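Local coordinates for 16S rRNA methylase (Escherichia coli, PDB 3P2E), which methylates N1 of adenine 1408 in the 16S rRNA of assembled 30S subunits, using S-adenosyl-L-methionine, and so confers resistance to many aminoglycosides, at residues Arg37-Leu42 and Val80-Ala85; Glu88-Glu93 and Ser123-Leu128; Ser102-Trp107 and Lys191-Leu196. All coordinates share one frame; numbering follows the deposited sequence.

Interaction 1. Residues Arg37-Leu42 and Val80-Ala85; sequences RNIYKL and VVFVIA. With SAH (S-adenosyl-L-homocysteine), chain C.
Ile39 presses its CG2 methyl against the rim of the Phe82 ring, and this hydrocarbon contact is the heart of the interaction. The methyl sits close to the ring plane, at the edge, with CG2 of Ile39 3.4 Å from CE1 of Phe82 and 3.7 Å from CZ of the same ring, so it straddles one edge bond instead of resting over a face. The longer CG1 branch of Ile39 swings opposite the backbone N (chi1 -160°), and that leaves CG2 as the branch directed at the ring. The two side chains run past each other in opposite directions. Val80 adds a second, looser touch: its CG1 lies 4.3 Å from CG2 of Ile39. The same Val80 CG1 is 3.9 Å above one face of the Phe82 ring, displaced toward the rim, so valine and phenylalanine of one strand form a combined surface for the isoleucine.

No hydrogen bond joins the two segments. The polar business of the helix lies with Asn38, a residue of the S-adenosyl-L-methionine site; here its ND2 lies 2.9 Å from OXT of the product SAH, at the carboxylate end. Tyr40, one residue beyond Ile39, hydrogen-bonds through OH to the carbonyl of Gly75.

In the fold, helix 37-44 follows strand 26-31 and leads into strand 49-54, a right-handed beta-alpha-beta crossover of the Rossmann-like methyltransferase sheet. Strand 80-83 lies beside strand 49-54, and parallel to it, at one end of the seven-stranded order. Ile39 also packs on Tyr51 of strand 49-54, while Ile64 of helix 62-68 touches Phe82 and Arg37, so two helices and two strands close round this buried cluster.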
loop_
_atom_site.group_PDB
_atom_site.type_symbol
_atom_site.label_atom_id
_atom_site.label_comp_id
_atom_site.label_asym_id
_atom_site.label_seq_id
_atom_site.Cartn_x
_atom_site.Cartn_y
_atom_site.Cartn_z
ATOM N N ARG A 37 -4.066 -5.246 -8.663
ATOM C CA ARG A 37 -5.134 -4.570 -9.397
ATOM C C ARG A 37 -5.451 -3.180 -8.870
ATOM O O ARG A 37 -5.783 -2.284 -9.645
ATOM C CB ARG A 37 -6.408 -5.423 -9.406
ATOM C CG ARG A 37 -6.284 -6.679 -10.257
ATOM C CD ARG A 37 -7.589 -7.463 -10.300
ATOM N NE ARG A 37 -7.415 -8.745 -10.978
ATOM C CZ ARG A 37 -7.128 -8.886 -12.267
ATOM N NH1 ARG A 37 -6.983 -7.818 -13.044
ATOM N NH2 ARG A 37 -6.968 -10.102 -12.778
ATOM N N ASN A 38 -5.350 -2.987 -7.560
ATOM C CA ASN A 38 -5.637 -1.674 -6.995
ATOM C C ASN A 38 -4.587 -0.670 -7.447
ATOM O O ASN A 38 -4.915 0.453 -7.836
ATOM C CB ASN A 38 -5.661 -1.718 -5.463
ATOM C CG ASN A 38 -6.843 -2.494 -4.919
ATOM O OD1 ASN A 38 -7.893 -2.592 -5.564
ATOM N ND2 ASN A 38 -6.689 -3.035 -3.711
ATOM N N ILE A 39 -3.324 -1.085 -7.404
ATOM C CA ILE A 39 -2.226 -0.210 -7.789
ATOM C C ILE A 39 -2.267 0.070 -9.289
ATOM O O ILE A 39 -1.923 1.167 -9.730
ATOM C CB ILE A 39 -0.856 -0.836 -7.408
ATOM C CG1 ILE A 39 0.214 0.253 -7.340
ATOM C CG2 ILE A 39 -0.462 -1.900 -8.412
ATOM C CD1 ILE A 39 0.047 1.189 -6.171
ATOM N N TYR A 40 -2.701 -0.922 -10.066
ATOM C CA TYR A 40 -2.797 -0.768 -11.516
ATOM C C TYR A 40 -3.784 0.351 -11.839
ATOM O O TYR A 40 -3.540 1.164 -12.726
ATOM C CB TYR A 40 -3.274 -2.071 -12.173
ATOM C CG TYR A 40 -3.281 -2.020 -13.689
ATOM C CD1 TYR A 40 -2.184 -2.463 -14.426
ATOM C CD2 TYR A 40 -4.362 -1.477 -14.382
ATOM C CE1 TYR A 40 -2.163 -2.364 -15.820
ATOM C CE2 TYR A 40 -4.350 -1.370 -15.776
ATOM C CZ TYR A 40 -3.247 -1.813 -16.485
ATOM O OH TYR A 40 -3.221 -1.692 -17.858
ATOM N N LYS A 41 -4.901 0.392 -11.119
ATOM C CA LYS A 41 -5.909 1.421 -11.353
ATOM C C LYS A 41 -5.390 2.794 -10.954
ATOM O O LYS A 41 -5.636 3.779 -11.648
ATOM C CB LYS A 41 -7.197 1.109 -10.583
ATOM C CG LYS A 41 -8.303 2.138 -10.812
ATOM C CD LYS A 41 -9.606 1.736 -10.133
ATOM C CE LYS A 41 -10.698 2.760 -10.403
ATOM N NZ LYS A 41 -11.987 2.390 -9.762
ATOM N N LEU A 42 -4.679 2.872 -9.835
ATOM C CA LEU A 42 -4.132 4.157 -9.401
ATOM C C LEU A 42 -3.148 4.679 -10.439
ATOM O O LEU A 42 -3.168 5.859 -10.804
ATOM C CB LEU A 42 -3.398 4.013 -8.070
ATOM C CG LEU A 42 -4.241 3.699 -6.838
ATOM C CD1 LEU A 42 -3.332 3.611 -5.615
ATOM C CD2 LEU A 42 -5.290 4.780 -6.648
ATOM N N VAL A 80 4.820 1.639 -12.654
ATOM C CA VAL A 80 4.520 0.643 -11.627
ATOM C C VAL A 80 5.648 -0.371 -11.488
ATOM O O VAL A 80 6.237 -0.798 -12.478
ATOM C CB VAL A 80 3.227 -0.156 -11.960
ATOM C CG1 VAL A 80 2.943 -1.184 -10.863
ATOM C CG2 VAL A 80 2.060 0.786 -12.116
ATOM N N VAL A 81 5.963 -0.731 -10.249
ATOM C CA VAL A 81 6.968 -1.748 -9.983
ATOM C C VAL A 81 6.443 -2.551 -8.802
ATOM O O VAL A 81 5.845 -1.991 -7.878
ATOM C CB VAL A 81 8.358 -1.153 -9.635
ATOM C CG1 VAL A 81 8.298 -0.374 -8.333
ATOM C CG2 VAL A 81 9.384 -2.281 -9.533
ATOM N N PHE A 82 6.622 -3.867 -8.865
ATOM C CA PHE A 82 6.182 -4.758 -7.802
ATOM C C PHE A 82 7.404 -5.286 -7.074
ATOM O O PHE A 82 8.275 -5.928 -7.666
ATOM C CB PHE A 82 5.351 -5.909 -8.376
ATOM C CG PHE A 82 4.016 -5.475 -8.905
ATOM C CD1 PHE A 82 3.129 -4.783 -8.084
ATOM C CD2 PHE A 82 3.641 -5.752 -10.218
ATOM C CE1 PHE A 82 1.877 -4.368 -8.564
ATOM C CE2 PHE A 82 2.391 -5.340 -10.706
ATOM C CZ PHE A 82 1.510 -4.647 -9.872
ATOM N N VAL A 83 7.455 -4.989 -5.782
ATOM C CA VAL A 83 8.555 -5.377 -4.916
ATOM C C VAL A 83 8.139 -6.560 -4.050
ATOM O O VAL A 83 7.084 -6.536 -3.418
ATOM C CB VAL A 83 8.943 -4.193 -4.005
ATOM C CG1 VAL A 83 9.954 -4.630 -2.963
ATOM C CG2 VAL A 83 9.489 -3.054 -4.857
ATOM N N ILE A 84 8.976 -7.592 -4.020
ATOM C CA ILE A 84 8.682 -8.773 -3.224
ATOM C C ILE A 84 9.413 -8.652 -1.902
ATOM O O ILE A 84 10.622 -8.873 -1.819
ATOM C CB ILE A 84 9.123 -10.060 -3.947
ATOM C CG1 ILE A 84 8.487 -10.113 -5.342
ATOM C CG2 ILE A 84 8.708 -11.277 -3.136
ATOM C CD1 ILE A 84 6.970 -9.945 -5.356
ATOM N N ALA A 85 8.664 -8.273 -0.873
ATOM C CA ALA A 85 9.206 -8.095 0.463
ATOM C C ALA A 85 8.057 -8.084 1.459
ATOM O O ALA A 85 6.891 -8.003 1.068
ATOM C CB ALA A 85 9.976 -6.778 0.544
HETATM N N SAH C . -4.205 -4.591 -0.425
HETATM C CA SAH C . -4.744 -5.764 -0.873
HETATM C CB SAH C . -4.806 -6.785 0.266
HETATM C CG SAH C . -4.947 -8.237 -0.084
HETATM S SD SAH C . -5.011 -9.393 1.244
HETATM C C SAH C . -6.135 -5.460 -1.581
HETATM O O SAH C . -6.278 -6.292 -2.374
HETATM O OXT SAH C . -6.839 -4.591 -1.322
HETATM C "C5'" SAH C . -3.715 -9.089 2.452
HETATM C "C4'" SAH C . -2.319 -9.008 1.677
HETATM O "O4'" SAH C . -1.422 -8.613 2.723
HETATM C "C3'" SAH C . -1.820 -10.318 1.102
HETATM O "O3'" SAH C . -1.542 -10.184 -0.328
HETATM C "C2'" SAH C . -0.573 -10.682 1.987
HETATM O "O2'" SAH C . 0.471 -11.375 1.338
HETATM C "C1'" SAH C . -0.146 -9.297 2.518
HETATM N N9 SAH C . 0.614 -9.345 3.830
HETATM C C8 SAH C . 0.258 -10.058 4.984
HETATM N N7 SAH C . 1.153 -9.948 5.949
HETATM C C5 SAH C . 2.140 -9.098 5.345
HETATM C C6 SAH C . 3.359 -8.642 5.954
HETATM N N6 SAH C . 3.713 -8.986 7.215
HETATM N N1 SAH C . 4.128 -7.829 5.139
HETATM C C2 SAH C . 3.753 -7.478 3.836
HETATM N N3 SAH C . 2.570 -7.926 3.257
HETATM C C4 SAH C . 1.831 -8.731 4.089
#

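Interaction 2. Residues Glu88-Glu93 and Ser123-Leu128; sequences ESLPFE and SNVADL. With SAH (S-adenosyl-L-homocysteine), chain C.
Leu90 is the residue through which the loop 88-93 packs on Asn124 and Val125 of helix 119-126 and on Leu128, which follows. Two residues before it, Glu88 faces the ligand instead. Its OE1 accepts a hydrogen bond from the adenine amino group, N6 of SAH, at 3.0 Å and with an N-H...O angle of 144°, appreciably bent. The chain of Glu88 is kinked at its second torsion (chi2 97°), which turns the carboxylate to the purine. The other oxygen, OE2, is hydrogen-bonded to Tyr113 OH, so both oxygens have a partner, which would limit rotation of the group.

After Ser89 the chain brings Leu90 round to point at the helix. Its CD1 methyl does all the close touching. It lies 3.7 Å from CD1 of Leu128, and the two leucine side chains cross obliquely. The same CD1 of Leu90 is 3.7 Å from the backbone O of Asn124 and rests near CB of that residue. Val125 is met more loosely, with its CG2 4.3 Å from CD1 of Leu90. With chi2 of Leu90 at 167°, CD1 is carried to the far end of an extended chain and can settle among these three residues.

Beyond Leu90 the loop leaves the helix. Pro91 packs on Ala85, just after strand 80-83, and the carbonyl of Glu93 is hydrogen-bonded to Lys14 NZ.

Chemically, then, the two segments are joined by dispersion and burial of methyl groups, with no hydrogen bond between them. Within these segments the polar contact with the ligand is made by Glu88; Ala87 N, just before, also binds SAH. Glu88 sets an acceptor facing the exocyclic amino group, an arrangement consistent with preference for adenine in the cofactor.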
loop_
_atom_site.group_PDB
_atom_site.type_symbol
_atom_site.label_atom_id
_atom_site.label_comp_id
_atom_site.label_asym_id
_atom_site.label_seq_id
_atom_site.Cartn_x
_atom_site.Cartn_y
_atom_site.Cartn_z
ATOM N N GLU A 88 8.170 -6.849 7.773
ATOM C CA GLU A 88 9.213 -7.134 8.756
ATOM C C GLU A 88 10.623 -7.020 8.179
ATOM O O GLU A 88 11.597 -6.926 8.927
ATOM C CB GLU A 88 9.029 -8.539 9.348
ATOM C CG GLU A 88 7.685 -8.767 10.014
ATOM C CD GLU A 88 6.686 -9.452 9.103
ATOM O OE1 GLU A 88 6.622 -9.098 7.907
ATOM O OE2 GLU A 88 5.955 -10.341 9.586
ATOM N N SER A 89 10.732 -7.028 6.854
ATOM C CA SER A 89 12.035 -6.935 6.199
ATOM C C SER A 89 11.954 -6.108 4.921
ATOM O O SER A 89 12.121 -6.629 3.816
ATOM C CB SER A 89 12.562 -8.335 5.876
ATOM O OG SER A 89 11.669 -9.029 5.021
ATOM N N LEU A 90 11.703 -4.814 5.078
ATOM C CA LEU A 90 11.594 -3.915 3.940
ATOM C C LEU A 90 12.964 -3.609 3.342
ATOM O O LEU A 90 13.955 -3.533 4.061
ATOM C CB LEU A 90 10.908 -2.620 4.377
ATOM C CG LEU A 90 9.469 -2.805 4.867
ATOM C CD1 LEU A 90 8.985 -1.547 5.556
ATOM C CD2 LEU A 90 8.574 -3.150 3.691
ATOM N N PRO A 91 13.031 -3.437 2.010
ATOM C CA PRO A 91 14.272 -3.139 1.281
ATOM C C PRO A 91 14.832 -1.768 1.656
ATOM O O PRO A 91 14.095 -0.782 1.701
ATOM C CB PRO A 91 13.835 -3.180 -0.185
ATOM C CG PRO A 91 12.608 -4.036 -0.175
ATOM C CD PRO A 91 11.907 -3.611 1.075
ATOM N N PHE A 92 16.138 -1.706 1.901
ATOM C CA PHE A 92 16.778 -0.453 2.276
ATOM C C PHE A 92 16.686 0.586 1.157
ATOM O O PHE A 92 16.772 1.786 1.409
ATOM C CB PHE A 92 18.249 -0.697 2.644
ATOM C CG PHE A 92 19.164 -0.852 1.460
ATOM C CD1 PHE A 92 19.830 0.252 0.929
ATOM C CD2 PHE A 92 19.361 -2.097 0.875
ATOM C CE1 PHE A 92 20.680 0.113 -0.166
ATOM C CE2 PHE A 92 20.209 -2.247 -0.221
ATOM C CZ PHE A 92 20.870 -1.140 -0.741
ATOM N N GLU A 93 16.506 0.121 -0.075
ATOM C CA GLU A 93 16.421 1.031 -1.215
ATOM C C GLU A 93 15.161 1.893 -1.180
ATOM O O GLU A 93 15.094 2.923 -1.844
ATOM C CB GLU A 93 16.483 0.248 -2.533
ATOM C CG GLU A 93 17.793 -0.517 -2.748
ATOM C CD GLU A 93 17.702 -1.990 -2.366
ATOM O OE1 GLU A 93 16.971 -2.316 -1.409
ATOM O OE2 GLU A 93 18.377 -2.823 -3.015
ATOM N N SER A 123 7.121 1.535 12.600
ATOM C CA SER A 123 8.260 2.437 12.510
ATOM C C SER A 123 9.029 2.144 11.224
ATOM O O SER A 123 9.494 3.073 10.552
ATOM C CB SER A 123 9.180 2.268 13.720
ATOM O OG SER A 123 8.542 2.718 14.901
ATOM N N ASN A 124 9.158 0.860 10.883
ATOM C CA ASN A 124 9.859 0.465 9.658
ATOM C C ASN A 124 9.111 1.015 8.449
ATOM O O ASN A 124 9.723 1.469 7.482
ATOM C CB ASN A 124 9.930 -1.061 9.493
ATOM C CG ASN A 124 10.650 -1.758 10.625
ATOM O OD1 ASN A 124 11.573 -1.213 11.231
ATOM N ND2 ASN A 124 10.242 -2.995 10.901
ATOM N N VAL A 125 7.782 0.953 8.492
ATOM C CA VAL A 125 6.983 1.456 7.383
ATOM C C VAL A 125 7.118 2.972 7.273
ATOM O O VAL A 125 7.188 3.522 6.173
ATOM C CB VAL A 125 5.486 1.088 7.542
ATOM C CG1 VAL A 125 4.686 1.668 6.380
ATOM C CG2 VAL A 125 5.328 -0.424 7.594
ATOM N N ALA A 126 7.158 3.654 8.413
ATOM C CA ALA A 126 7.291 5.105 8.395
ATOM C C ALA A 126 8.637 5.510 7.794
ATOM O O ALA A 126 8.749 6.567 7.178
ATOM C CB ALA A 126 7.147 5.662 9.805
ATOM N N ASP A 127 9.655 4.670 7.967
ATOM C CA ASP A 127 10.978 4.971 7.422
ATOM C C ASP A 127 11.000 5.021 5.899
ATOM O O ASP A 127 11.970 5.497 5.307
ATOM C CB ASP A 127 12.017 3.950 7.902
ATOM C CG ASP A 127 12.419 4.161 9.349
ATOM O OD1 ASP A 127 12.216 5.277 9.872
ATOM O OD2 ASP A 127 12.958 3.214 9.958
ATOM N N LEU A 128 9.940 4.530 5.262
ATOM C CA LEU A 128 9.869 4.543 3.804
ATOM C C LEU A 128 9.379 5.891 3.283
ATOM O O LEU A 128 9.452 6.165 2.084
ATOM C CB LEU A 128 8.923 3.442 3.300
ATOM C CG LEU A 128 9.223 2.000 3.727
ATOM C CD1 LEU A 128 8.247 1.045 3.044
ATOM C CD2 LEU A 128 10.656 1.643 3.355
HETATM N N SAH C . -4.205 -4.591 -0.425
HETATM C CA SAH C . -4.744 -5.764 -0.873
HETATM C CB SAH C . -4.806 -6.785 0.266
HETATM C CG SAH C . -4.947 -8.237 -0.084
HETATM S SD SAH C . -5.011 -9.393 1.244
HETATM C C SAH C . -6.135 -5.460 -1.581
HETATM O O SAH C . -6.278 -6.292 -2.374
HETATM O OXT SAH C . -6.839 -4.591 -1.322
HETATM C "C5'" SAH C . -3.715 -9.089 2.452
HETATM C "C4'" SAH C . -2.319 -9.008 1.677
HETATM O "O4'" SAH C . -1.422 -8.613 2.723
HETATM C "C3'" SAH C . -1.820 -10.318 1.102
HETATM O "O3'" SAH C . -1.542 -10.184 -0.328
HETATM C "C2'" SAH C . -0.573 -10.682 1.987
HETATM O "O2'" SAH C . 0.471 -11.375 1.338
HETATM C "C1'" SAH C . -0.146 -9.297 2.518
HETATM N N9 SAH C . 0.614 -9.345 3.830
HETATM C C8 SAH C . 0.258 -10.058 4.984
HETATM N N7 SAH C . 1.153 -9.948 5.949
HETATM C C5 SAH C . 2.140 -9.098 5.345
HETATM C C6 SAH C . 3.359 -8.642 5.954
HETATM N N6 SAH C . 3.713 -8.986 7.215
HETATM N N1 SAH C . 4.128 -7.829 5.139
HETATM C C2 SAH C . 3.753 -7.478 3.836
HETATM N N3 SAH C . 2.570 -7.926 3.257
HETATM C C4 SAH C . 1.831 -8.731 4.089
#

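Interaction 3. Residues Ser102-Trp107 and Lys191-Leu196; sequences SILFPW and KQFNSL. With SAH (S-adenosyl-L-homocysteine), chain C.
Phe105 and Phe193 form a T-shaped, edge-to-face pair at the carboxyl end of strand 98-104, the fourth strand of this Rossmann-like methyltransferase fold. Phe105 supplies the edge and Phe193 the face: the planes stand 81° apart and the ring centroids 5.1 Å. CG of Phe105 lies anti to its carbonyl carbon (chi1 -44°), carrying the ring out to Phe193. CE2 of Phe105 lies over the centre of the Phe193 ring, 3.8 Å above its plane, and Phe105 CZ is 3.8 Å from CE2 of Phe193.

Leu104 joins from the strand itself. Its CD1 reaches CE1 of Phe193 at 4.1 Å, obliquely, neither squarely over the face nor at the edge, and the two side chains cross at about a right angle. That both Leu104 and Phe105 start toward the loop fits the positive phi of Phe105 (44°), which breaks the alternation of the strand just as the sheet ends.

These hydrophobic groups flank the amino-acid end of the product. The edge of the Phe105 ring also meets OXT of SAH in its plane, from CD2 at 3.4 Å. The amino N of SAH donates to the carbonyl O of Leu104 at 2.8 Å. Ser195 is the N-cap of helix 196-203, its OG taking the backbone N-H of Ala198. The same Ser195 OG donates to SAH O, of the carboxylate, at 2.8 Å.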
loop_
_atom_site.group_PDB
_atom_site.type_symbol
_atom_site.label_atom_id
_atom_site.label_comp_id
_atom_site.label_asym_id
_atom_site.label_seq_id
_atom_site.Cartn_x
_atom_site.Cartn_y
_atom_site.Cartn_z
ATOM N N SER A 102 0.217 3.568 1.695
ATOM C CA SER A 102 -1.089 3.022 2.003
ATOM C C SER A 102 -1.024 1.548 2.370
ATOM O O SER A 102 -0.122 0.824 1.944
ATOM C CB SER A 102 -2.032 3.193 0.809
ATOM O OG SER A 102 -1.567 2.457 -0.311
ATOM N N ILE A 103 -1.969 1.134 3.206
ATOM C CA ILE A 103 -2.131 -0.260 3.607
ATOM C C ILE A 103 -3.643 -0.429 3.483
ATOM O O ILE A 103 -4.410 0.128 4.278
ATOM C CB ILE A 103 -1.672 -0.529 5.062
ATOM C CG1 ILE A 103 -0.161 -0.296 5.184
ATOM C CG2 ILE A 103 -1.979 -1.979 5.444
ATOM C CD1 ILE A 103 0.403 -0.559 6.582
ATOM N N LEU A 104 -4.071 -1.175 2.467
ATOM C CA LEU A 104 -5.496 -1.355 2.207
ATOM C C LEU A 104 -6.015 -2.760 2.448
ATOM O O LEU A 104 -5.456 -3.729 1.936
ATOM C CB LEU A 104 -5.800 -0.968 0.756
ATOM C CG LEU A 104 -5.198 0.348 0.271
ATOM C CD1 LEU A 104 -5.396 0.466 -1.231
ATOM C CD2 LEU A 104 -5.837 1.515 1.004
ATOM N N PHE A 105 -7.088 -2.852 3.229
ATOM C CA PHE A 105 -7.735 -4.128 3.535
ATOM C C PHE A 105 -6.722 -5.216 3.869
ATOM O O PHE A 105 -6.767 -6.316 3.302
ATOM C CB PHE A 105 -8.589 -4.551 2.340
ATOM C CG PHE A 105 -9.395 -3.425 1.755
ATOM C CD1 PHE A 105 -10.472 -2.886 2.453
ATOM C CD2 PHE A 105 -9.043 -2.872 0.531
ATOM C CE1 PHE A 105 -11.189 -1.798 1.937
ATOM C CE2 PHE A 105 -9.750 -1.787 0.002
ATOM C CZ PHE A 105 -10.828 -1.250 0.713
ATOM N N PRO A 106 -5.794 -4.930 4.799
ATOM C CA PRO A 106 -4.793 -5.932 5.162
ATOM C C PRO A 106 -5.409 -7.162 5.819
ATOM O O PRO A 106 -6.534 -7.119 6.328
ATOM C CB PRO A 106 -3.871 -5.166 6.110
ATOM C CG PRO A 106 -4.825 -4.239 6.809
ATOM C CD PRO A 106 -5.679 -3.734 5.657
ATOM N N TRP A 107 -4.657 -8.254 5.802
ATOM C CA TRP A 107 -5.096 -9.506 6.401
ATOM C C TRP A 107 -3.853 -10.176 6.966
ATOM O O TRP A 107 -2.732 -9.782 6.650
ATOM C CB TRP A 107 -5.745 -10.392 5.336
ATOM C CG TRP A 107 -6.868 -11.245 5.837
ATOM C CD1 TRP A 107 -8.045 -10.815 6.386
ATOM C CD2 TRP A 107 -6.948 -12.673 5.788
ATOM N NE1 TRP A 107 -8.853 -11.889 6.674
ATOM C CE2 TRP A 107 -8.205 -13.041 6.318
ATOM C CE3 TRP A 107 -6.079 -13.680 5.345
ATOM C CZ2 TRP A 107 -8.616 -14.375 6.416
ATOM C CZ3 TRP A 107 -6.490 -15.008 5.442
ATOM C CH2 TRP A 107 -7.748 -15.341 5.975
ATOM N N LYS A 191 -16.506 -0.538 -3.352
ATOM C CA LYS A 191 -16.809 -1.029 -4.691
ATOM C C LYS A 191 -15.952 -0.392 -5.777
ATOM O O LYS A 191 -15.929 -0.871 -6.913
ATOM C CB LYS A 191 -18.292 -0.817 -5.012
ATOM C CG LYS A 191 -19.222 -1.676 -4.169
ATOM C CD LYS A 191 -20.671 -1.547 -4.626
ATOM C CE LYS A 191 -21.585 -2.430 -3.790
ATOM N NZ LYS A 191 -23.000 -2.351 -4.234
ATOM N N GLN A 192 -15.234 0.672 -5.426
ATOM C CA GLN A 192 -14.385 1.366 -6.388
ATOM C C GLN A 192 -13.031 0.691 -6.589
ATOM O O GLN A 192 -12.327 0.985 -7.558
ATOM C CB GLN A 192 -14.165 2.813 -5.950
ATOM C CG GLN A 192 -13.181 2.984 -4.814
ATOM C CD GLN A 192 -13.163 4.402 -4.288
ATOM O OE1 GLN A 192 -14.151 4.873 -3.721
ATOM N NE2 GLN A 192 -12.044 5.095 -4.479
ATOM N N PHE A 193 -12.667 -0.209 -5.678
ATOM C CA PHE A 193 -11.387 -0.908 -5.780
ATOM C C PHE A 193 -11.515 -2.114 -6.704
ATOM O O PHE A 193 -12.561 -2.758 -6.750
ATOM C CB PHE A 193 -10.914 -1.333 -4.388
ATOM C CG PHE A 193 -10.561 -0.176 -3.499
ATOM C CD1 PHE A 193 -9.302 0.411 -3.567
ATOM C CD2 PHE A 193 -11.505 0.366 -2.633
ATOM C CE1 PHE A 193 -8.986 1.527 -2.787
ATOM C CE2 PHE A 193 -11.201 1.480 -1.851
ATOM C CZ PHE A 193 -9.942 2.063 -1.929
ATOM N N ASN A 194 -10.446 -2.418 -7.433
ATOM C CA ASN A 194 -10.464 -3.516 -8.395
ATOM C C ASN A 194 -9.917 -4.879 -7.966
ATOM O O ASN A 194 -10.123 -5.861 -8.678
ATOM C CB ASN A 194 -9.746 -3.090 -9.681
ATOM C CG ASN A 194 -10.551 -2.100 -10.506
ATOM O OD1 ASN A 194 -10.100 -1.642 -11.558
ATOM N ND2 ASN A 194 -11.748 -1.767 -10.036
ATOM N N SER A 195 -9.219 -4.966 -6.838
ATOM C CA SER A 195 -8.697 -6.272 -6.435
ATOM C C SER A 195 -9.862 -7.227 -6.186
ATOM O O SER A 195 -10.953 -6.807 -5.794
ATOM C CB SER A 195 -7.811 -6.167 -5.183
ATOM O OG SER A 195 -8.564 -6.180 -3.985
ATOM N N LEU A 196 -9.635 -8.512 -6.434
ATOM C CA LEU A 196 -10.683 -9.506 -6.246
ATOM C C LEU A 196 -11.115 -9.522 -4.780
ATOM O O LEU A 196 -12.289 -9.694 -4.470
ATOM C CB LEU A 196 -10.180 -10.889 -6.668
ATOM C CG LEU A 196 -9.443 -10.968 -8.011
ATOM C CD1 LEU A 196 -9.090 -12.415 -8.316
ATOM C CD2 LEU A 196 -10.305 -10.383 -9.116
HETATM N N SAH C . -4.205 -4.591 -0.425
HETATM C CA SAH C . -4.744 -5.764 -0.873
HETATM C CB SAH C . -4.806 -6.785 0.266
HETATM C CG SAH C . -4.947 -8.237 -0.084
HETATM S SD SAH C . -5.011 -9.393 1.244
HETATM C C SAH C . -6.135 -5.460 -1.581
HETATM O O SAH C . -6.278 -6.292 -2.374
HETATM O OXT SAH C . -6.839 -4.591 -1.322
HETATM C "C5'" SAH C . -3.715 -9.089 2.452
HETATM C "C4'" SAH C . -2.319 -9.008 1.677
HETATM O "O4'" SAH C . -1.422 -8.613 2.723
HETATM C "C3'" SAH C . -1.820 -10.318 1.102
HETATM O "O3'" SAH C . -1.542 -10.184 -0.328
HETATM C "C2'" SAH C . -0.573 -10.682 1.987
HETATM O "O2'" SAH C . 0.471 -11.375 1.338
HETATM C "C1'" SAH C . -0.146 -9.297 2.518
HETATM N N9 SAH C . 0.614 -9.345 3.830
HETATM C C8 SAH C . 0.258 -10.058 4.984
HETATM N N7 SAH C . 1.153 -9.948 5.949
HETATM C C5 SAH C . 2.140 -9.098 5.345
HETATM C C6 SAH C . 3.359 -8.642 5.954
HETATM N N6 SAH C . 3.713 -8.986 7.215
HETATM N N1 SAH C . 4.128 -7.829 5.139
HETATM C C2 SAH C . 3.753 -7.478 3.836
HETATM N N3 SAH C . 2.570 -7.926 3.257
HETATM C C4 SAH C . 1.831 -8.731 4.089
#

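How the interactions relate
All three interactions line one S-adenosyl-L-homocysteine site. Interactions 1 and 3, with centres about 12 Å apart, share the amino-acid end of the ligand and are tied directly: Asn38 OD1 lies 3.0 Å from Ser195 N and Lys41 NZ 2.6 Å from Gln192 O, both probable hydrogen bonds. Interaction 2 holds the adenine end. Its centre is about 17 Å from that of interaction 1, yet the two pack where Ala85 CB meets Pro91 CD at 3.7 Å. Interactions 2 and 3, about 21 Å apart between centres, do not touch; their nearest atoms are about 5 Å apart, and the ligand spans from one to the other.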